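Local coordinates for protein peptidylprolyl Isomerase (Naegleria fowleri, PDB 6B4P) that probably catalyses the cis-trans isomerisation of peptide bonds preceding proline, as an enzyme of the FKBP family, at residues Glu74-Arg77 against Gly78-Leu81; Lys84-Lys87 against Lys88-Ser92; Tyr100-Asn104 against Asn105-Gly109. One frame throughout, in Å; residues are numbered along the deposited sequence. Where two conformers were deposited one is given.

How the contacts relate
The three contacts follow one another along the chain and mark successive parts of an FKBP-type fold. Contact 1 starts helix 77-84, contact 2 turns the chain from the end of that helix into strand 91-96, and contact 3 lies in the long loop before strand 117-126. Contacts 1 and 2, with centres about 14 Å apart, adjoin in sequence without otherwise touching. Contact 3 reaches back to contact 1: Gly78 N probably donates to Tyr100 O at 2.9 Å, and Tyr102 packs on Ile76. Ile76, Trp79 and Tyr102 probably correspond to residues that line the proline-binding pocket in FKBP relatives; contact 2 lies about 25 Å from contact 3, centre to centre.

Contact 1: Glu74-Arg77 against Gly78-Leu81; sequences EVIR and GWDL
Val75 and Ile76 pack against Trp79 where the loop after strand 66-69 becomes helix 77-84. The apolar part has two pieces. With Val75 CG1 anti to the carbonyl carbon (chi1 -66°), the other methyl, Val75 CG2, is left to rest 3.7 Å from Trp79 CB, the valine standing roughly perpendicular to the tryptophan side chain. Ile76 sends its outer end to the pyrrole side of the indole, with Ile76 CD1 3.7 Å from Trp79 CD1. Arg77 and Leu81 run side by side in the same direction, one helical turn apart, and meet through Arg77 CG and Leu81 CD1.

The backbone bonds start the helix. Ile76, in the N-cap position, offers Ile76 O to Asp80 N at 3.2 Å, and more weakly to Trp79 N. The next bond, from Leu81 N to Arg77 O, is nearly linear at 175°.

Water and the Asp80 carboxylate tie the incoming loop to this first turn. One water accepts from Glu74 N and donates to Asp80 OD1 at 3.0 Å; a second donates to both Val75 O and Asp80 OD2. Asp80 OD1 also accepts from Gly71 N and OD2 from Gly73 N, so the carboxylate gathers the loop's N-H groups as well as its waters. In the conformer given, the Arg77 guanidinium bonds to Asp99 O and makes a cation-pi contact with Tyr100.

Trp79 meets Tyr46 and Phe119 edge-to-face. As in FKBP12, where the equivalent Val-Ile pair and tryptophan line the proline-binding pocket, these residues probably form its side and floor here.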
loop_
_atom_site.group_PDB
_atom_site.type_symbol
_atom_site.label_atom_id
_atom_site.label_comp_id
_atom_site.label_asym_id
_atom_site.label_seq_id
_atom_site.Cartn_x
_atom_site.Cartn_y
_atom_site.Cartn_z
ATOM N N GLU A 74 10.482 4.449 -5.485
ATOM C CA GLU A 74 11.359 3.702 -4.594
ATOM C C GLU A 74 10.613 2.643 -3.804
ATOM O O GLU A 74 11.225 1.942 -2.995
ATOM C CB GLU A 74 12.105 4.649 -3.642
ATOM C CG GLU A 74 11.271 5.271 -2.547
ATOM C CD GLU A 74 12.122 6.086 -1.582
ATOM O OE1 GLU A 74 13.366 6.062 -1.709
ATOM O OE2 GLU A 74 11.552 6.753 -0.699
ATOM N N VAL A 75 9.311 2.516 -4.029
ATOM C CA VAL A 75 8.490 1.433 -3.523
ATOM C C VAL A 75 7.746 0.843 -4.711
ATOM O O VAL A 75 7.814 1.360 -5.825
ATOM C CB VAL A 75 7.499 1.899 -2.437
ATOM C CG1 VAL A 75 8.244 2.369 -1.188
ATOM C CG2 VAL A 75 6.596 2.995 -2.993
ATOM N N ILE A 76 7.003 -0.236 -4.460
ATOM C CA ILE A 76 6.257 -0.850 -5.550
ATOM C C ILE A 76 5.224 0.130 -6.094
ATOM O O ILE A 76 4.720 1.009 -5.378
ATOM C CB ILE A 76 5.592 -2.169 -5.118
ATOM C CG1 ILE A 76 4.672 -1.972 -3.910
ATOM C CG2 ILE A 76 6.666 -3.227 -4.849
ATOM C CD1 ILE A 76 3.918 -3.241 -3.517
ATOM N N ARG A 77 4.912 -0.026 -7.387
ATOM C CA ARG A 77 4.020 0.918 -8.057
ATOM C C ARG A 77 2.663 0.992 -7.370
ATOM O O ARG A 77 2.061 2.072 -7.276
ATOM C CB ARG A 77 3.859 0.520 -9.524
ATOM C CG ARG A 77 3.060 1.515 -10.341
ATOM C CD ARG A 77 3.321 1.310 -11.822
ATOM N NE ARG A 77 2.909 -0.012 -12.286
ATOM C CZ ARG A 77 1.827 -0.236 -13.024
ATOM N NH1 ARG A 77 1.050 0.778 -13.381
ATOM N NH2 ARG A 77 1.522 -1.469 -13.410
ATOM N N GLY A 78 2.157 -0.144 -6.888
ATOM C CA GLY A 78 0.874 -0.132 -6.205
ATOM C C GLY A 78 0.873 0.712 -4.946
ATOM O O GLY A 78 -0.168 1.253 -4.562
ATOM N N TRP A 79 2.028 0.837 -4.284
ATOM C CA TRP A 79 2.114 1.734 -3.138
ATOM C C TRP A 79 2.196 3.201 -3.561
ATOM O O TRP A 79 1.544 4.054 -2.947
ATOM C CB TRP A 79 3.323 1.383 -2.274
ATOM C CG TRP A 79 3.092 0.309 -1.261
ATOM C CD1 TRP A 79 2.200 -0.735 -1.326
ATOM C CD2 TRP A 79 3.773 0.176 -0.023
ATOM N NE1 TRP A 79 2.302 -1.505 -0.189
ATOM C CE2 TRP A 79 3.264 -0.965 0.625
ATOM C CE3 TRP A 79 4.779 0.923 0.611
ATOM C CZ2 TRP A 79 3.722 -1.378 1.876
ATOM C CZ3 TRP A 79 5.241 0.504 1.840
ATOM C CH2 TRP A 79 4.708 -0.637 2.463
ATOM N N ASP A 80 2.995 3.527 -4.582
ATOM C CA ASP A 80 3.023 4.910 -5.053
ATOM C C ASP A 80 1.629 5.348 -5.496
ATOM O O ASP A 80 1.145 6.416 -5.108
ATOM C CB ASP A 80 4.025 5.063 -6.201
ATOM C CG ASP A 80 5.377 5.623 -5.759
ATOM O OD1 ASP A 80 5.524 6.115 -4.618
ATOM O OD2 ASP A 80 6.310 5.566 -6.587
ATOM N N LEU A 81 0.954 4.522 -6.299
ATOM C CA LEU A 81 -0.385 4.894 -6.751
ATOM C C LEU A 81 -1.389 4.821 -5.615
ATOM O O LEU A 81 -2.275 5.679 -5.494
ATOM C CB LEU A 81 -0.833 3.980 -7.889
ATOM C CG LEU A 81 -0.103 4.076 -9.220
ATOM C CD1 LEU A 81 -0.622 3.021 -10.184
ATOM C CD2 LEU A 81 -0.270 5.475 -9.802
HETATM O O HOH W 1 8.440 6.085 -4.143
HETATM O O HOH W 2 6.663 2.950 -7.692
#

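Contact 2: Lys84-Lys87 against Lys88-Ser92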
loop_
_atom_site.group_PDB
_atom_site.type_symbol
_atom_site.label_atom_id
_atom_site.label_comp_id
_atom_site.label_asym_id
_atom_site.label_seq_id
_atom_site.Cartn_x
_atom_site.Cartn_y
_atom_site.Cartn_z
ATOM N N LYS A 84 -0.937 7.654 -2.923
ATOM C CA LYS A 84 -1.369 8.925 -3.502
ATOM C C LYS A 84 -2.886 9.092 -3.422
ATOM O O LYS A 84 -3.376 10.220 -3.283
ATOM C CB LYS A 84 -0.895 9.021 -4.952
ATOM N N SER A 85 -3.643 7.986 -3.493
ATOM C CA SER A 85 -5.102 8.024 -3.446
ATOM C C SER A 85 -5.652 8.224 -2.045
ATOM O O SER A 85 -6.864 8.432 -1.899
ATOM C CB SER A 85 -5.696 6.734 -4.023
ATOM O OG SER A 85 -5.705 5.680 -3.067
ATOM N N MET A 86 -4.808 8.168 -1.020
ATOM C CA MET A 86 -5.273 8.147 0.358
ATOM C C MET A 86 -5.339 9.544 0.953
ATOM O O MET A 86 -4.543 10.426 0.623
ATOM C CB MET A 86 -4.360 7.272 1.212
ATOM C CG MET A 86 -4.407 5.795 0.814
ATOM S SD MET A 86 -3.272 4.804 1.784
ATOM C CE MET A 86 -4.092 4.765 3.383
ATOM N N LYS A 87 -6.304 9.733 1.841
ATOM C CA LYS A 87 -6.382 10.936 2.651
ATOM C C LYS A 87 -5.571 10.765 3.931
ATOM O O LYS A 87 -5.291 9.648 4.378
ATOM C CB LYS A 87 -7.836 11.256 2.986
ATOM C CG LYS A 87 -8.694 11.547 1.759
ATOM C CD LYS A 87 -10.149 11.717 2.148
ATOM C CE LYS A 87 -11.045 11.942 0.936
ATOM N NZ LYS A 87 -12.461 12.175 1.351
ATOM N N LYS A 88 -5.187 11.897 4.521
ATOM C CA LYS A 88 -4.456 11.864 5.782
ATOM C C LYS A 88 -5.224 11.046 6.813
ATOM O O LYS A 88 -6.418 11.267 7.029
ATOM C CB LYS A 88 -4.231 13.285 6.292
ATOM C CG LYS A 88 -3.302 13.372 7.489
ATOM C CD LYS A 88 -3.029 14.826 7.885
ATOM C CE LYS A 88 -2.261 15.531 6.774
ATOM N NZ LYS A 88 -1.852 16.916 7.168
ATOM N N GLY A 89 -4.540 10.088 7.441
ATOM C CA GLY A 89 -5.174 9.245 8.446
ATOM C C GLY A 89 -5.985 8.077 7.916
ATOM O O GLY A 89 -6.433 7.237 8.717
ATOM N N GLU A 90 -6.189 7.982 6.604
ATOM C CA GLU A 90 -6.980 6.896 6.039
ATOM C C GLU A 90 -6.321 5.551 6.306
ATOM O O GLU A 90 -5.097 5.421 6.268
ATOM C CB GLU A 90 -7.147 7.128 4.536
ATOM C CG GLU A 90 -7.893 6.031 3.783
ATOM C CD GLU A 90 -8.064 6.398 2.328
ATOM O OE1 GLU A 90 -8.406 7.571 2.054
ATOM O OE2 GLU A 90 -7.835 5.515 1.470
ATOM N N LYS A 91 -7.138 4.547 6.617
ATOM C CA LYS A 91 -6.690 3.160 6.618
ATOM C C LYS A 91 -7.477 2.438 5.537
ATOM O O LYS A 91 -8.710 2.475 5.545
ATOM C CB LYS A 91 -6.896 2.494 7.981
ATOM C CG LYS A 91 -6.326 1.072 8.040
ATOM C CD LYS A 91 -6.367 0.516 9.466
ATOM C CE LYS A 91 -5.899 -0.928 9.507
ATOM N NZ LYS A 91 -6.021 -1.513 10.875
ATOM N N SER A 92 -6.768 1.815 4.602
ATOM C CA SER A 92 -7.411 1.151 3.478
ATOM C C SER A 92 -6.760 -0.194 3.221
ATOM O O SER A 92 -5.643 -0.472 3.662
ATOM C CB SER A 92 -7.363 2.016 2.219
ATOM O OG SER A 92 -8.300 3.076 2.372
HETATM O O HOH W 3 -9.488 8.314 -0.332
#
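Glu90 folds back onto Met86 and Lys87 across a type II beta turn, Lys87 to Glu90, that carries the chain from helix 77-84 of the FKBP fold into strand 91-96. The turn is closed by Glu90 N, which donates to Lys87 O at 2.9 Å. Gly89 takes the third position of the turn with a positive phi (82°), where a side chain would collide with Lys88 O, so the backbone itself calls for glycine.

From its root outward the glutamate meets one group after another. Glu90 CB lies 3.1 Å from Lys87 O, the acceptor of the turn bond. Glu90 CG approaches the methyl Met86 CE at 4.0 Å. The chain is extended, with CG anti to the backbone N (chi1 177°), and this carries the carboxylate back beside Met86, so that Met86 CG is 3.5 Å from Glu90 OE2. Glu90 OE1 accepts from Lys87 N at 3.0 Å in an almost straight bond, though from above the carboxylate plane. A water bonded to Ser85 O also donates to OE1, giving this oxygen two donors. OE2 is held on its anti side, somewhat out of the carboxylate plane, by the Ser92 hydroxyl and forms a salt bridge with Lys24 of strand 23-26, which would probably favour the charged carboxylate.

Lys87 turns its extended chain elsewhere, to a salt bridge with Asp33. Met86 packs on Ile121 and Leu123 of strand 117-126, while its chain bends at the sulfur (chi3 72°) and swings Met86 CE to 3.1 Å from Glu90 O.

Contact 3: Tyr100-Asn104 against Asn105-Gly109; sequences YAYGN and NAIPG
A type II' beta turn from Tyr102 to Asn105 reverses the chain in the long loop between strands 91-96 and 117-126. Tyr102 O accepts from Asn105 N at 3.0 Å. Asn105 ND2 adds a weak bond to the same oxygen, so the backbone and side chain of one residue share a single acceptor. Chi1 of Asn105 (-60°) puts CG beside the backbone N, which helps bring ND2 within bonding distance of Tyr102 O. Gly103 fills the second position with a positive phi of 63°, which favours glycine. A water bridges the turn, donating to Gly103 O and, with its oxygen 2.8 Å away, to Asn105 O.

In FKBP relatives this loop borders the proline-binding pocket, and here Tyr102 also touches Ile111 and Leu117. Ile107 comes over one face of the tyrosine ring in a CH-pi contact: Ile107 CG1 stands 4.1 Å from the centroid of the Tyr102 ring, 8° off the normal. The terminal methyl leans toward one side of the ring, with Ile107 CD1 3.9 Å from Tyr102 CD2.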
loop_
_atom_site.group_PDB
_atom_site.type_symbol
_atom_site.label_atom_id
_atom_site.label_comp_id
_atom_site.label_asym_id
_atom_site.label_seq_id
_atom_site.Cartn_x
_atom_site.Cartn_y
_atom_site.Cartn_z
ATOM N N TYR A 100 1.833 -4.711 -10.378
ATOM C CA TYR A 100 1.952 -3.492 -9.588
ATOM C C TYR A 100 2.837 -3.712 -8.371
ATOM O O TYR A 100 2.933 -2.828 -7.511
ATOM C CB TYR A 100 0.568 -2.979 -9.152
ATOM C CG TYR A 100 -0.292 -2.474 -10.287
ATOM C CD1 TYR A 100 -0.353 -1.121 -10.591
ATOM C CD2 TYR A 100 -1.032 -3.356 -11.068
ATOM C CE1 TYR A 100 -1.138 -0.660 -11.641
ATOM C CE2 TYR A 100 -1.814 -2.903 -12.102
ATOM C CZ TYR A 100 -1.860 -1.557 -12.390
ATOM O OH TYR A 100 -2.643 -1.119 -13.432
ATOM N N ALA A 101 3.459 -4.888 -8.262
ATOM C CA ALA A 101 4.289 -5.211 -7.107
ATOM C C ALA A 101 5.655 -5.682 -7.599
ATOM O O ALA A 101 6.378 -4.908 -8.232
ATOM C CB ALA A 101 3.605 -6.260 -6.222
ATOM N N TYR A 102 6.016 -6.940 -7.345
ATOM C CA TYR A 102 7.340 -7.428 -7.708
ATOM C C TYR A 102 7.340 -8.260 -8.980
ATOM O O TYR A 102 8.380 -8.822 -9.339
ATOM C CB TYR A 102 7.951 -8.210 -6.543
ATOM C CG TYR A 102 8.147 -7.334 -5.326
ATOM C CD1 TYR A 102 7.276 -7.412 -4.237
ATOM C CD2 TYR A 102 9.174 -6.400 -5.273
ATOM C CE1 TYR A 102 7.440 -6.598 -3.125
ATOM C CE2 TYR A 102 9.348 -5.586 -4.161
ATOM C CZ TYR A 102 8.476 -5.684 -3.094
ATOM O OH TYR A 102 8.635 -4.873 -1.997
ATOM N N GLY A 103 6.218 -8.321 -9.693
ATOM C CA GLY A 103 6.226 -8.974 -10.991
ATOM C C GLY A 103 6.568 -10.442 -10.874
ATOM O O GLY A 103 6.092 -11.146 -9.977
ATOM N N ASN A 104 7.411 -10.920 -11.793
ATOM C CA ASN A 104 7.809 -12.323 -11.776
ATOM C C ASN A 104 8.883 -12.625 -10.738
ATOM O O ASN A 104 9.305 -13.782 -10.629
ATOM C CB ASN A 104 8.291 -12.756 -13.163
ATOM C CG ASN A 104 7.171 -12.791 -14.180
ATOM O OD1 ASN A 104 6.018 -13.058 -13.837
ATOM N ND2 ASN A 104 7.503 -12.526 -15.438
ATOM N N ASN A 105 9.328 -11.628 -9.977
ATOM C CA ASN A 105 10.408 -11.832 -9.027
ATOM C C ASN A 105 9.903 -12.440 -7.723
ATOM O O ASN A 105 8.789 -12.165 -7.260
ATOM C CB ASN A 105 11.103 -10.508 -8.705
ATOM C CG ASN A 105 11.696 -9.840 -9.930
ATOM O OD1 ASN A 105 12.517 -10.422 -10.636
ATOM N ND2 ASN A 105 11.282 -8.608 -10.185
ATOM N N ALA A 106 10.763 -13.240 -7.107
ATOM C CA ALA A 106 10.608 -13.618 -5.716
ATOM C C ALA A 106 11.456 -12.686 -4.858
ATOM O O ALA A 106 12.498 -12.186 -5.297
ATOM C CB ALA A 106 11.049 -15.067 -5.485
ATOM N N ILE A 107 10.982 -12.438 -3.642
ATOM C CA ILE A 107 11.814 -11.822 -2.612
ATOM C C ILE A 107 12.103 -12.949 -1.633
ATOM O O ILE A 107 11.204 -13.329 -0.868
ATOM C CB ILE A 107 11.119 -10.636 -1.921
ATOM C CG1 ILE A 107 10.606 -9.609 -2.935
ATOM C CG2 ILE A 107 12.065 -9.989 -0.925
ATOM C CD1 ILE A 107 11.673 -9.054 -3.835
ATOM N N PRO A 108 13.286 -13.546 -1.658
ATOM C CA PRO A 108 13.530 -14.744 -0.842
ATOM C C PRO A 108 13.184 -14.516 0.623
ATOM O O PRO A 108 13.494 -13.472 1.196
ATOM C CB PRO A 108 15.029 -15.008 -1.042
ATOM C CG PRO A 108 15.311 -14.425 -2.409
ATOM C CD PRO A 108 14.431 -13.223 -2.532
ATOM N N GLY A 109 12.494 -15.496 1.210
ATOM C CA GLY A 109 12.067 -15.425 2.590
ATOM C C GLY A 109 10.896 -14.506 2.858
ATOM O O GLY A 109 10.505 -14.353 4.022
HETATM O O HOH W 4 6.140 -11.331 -7.291
#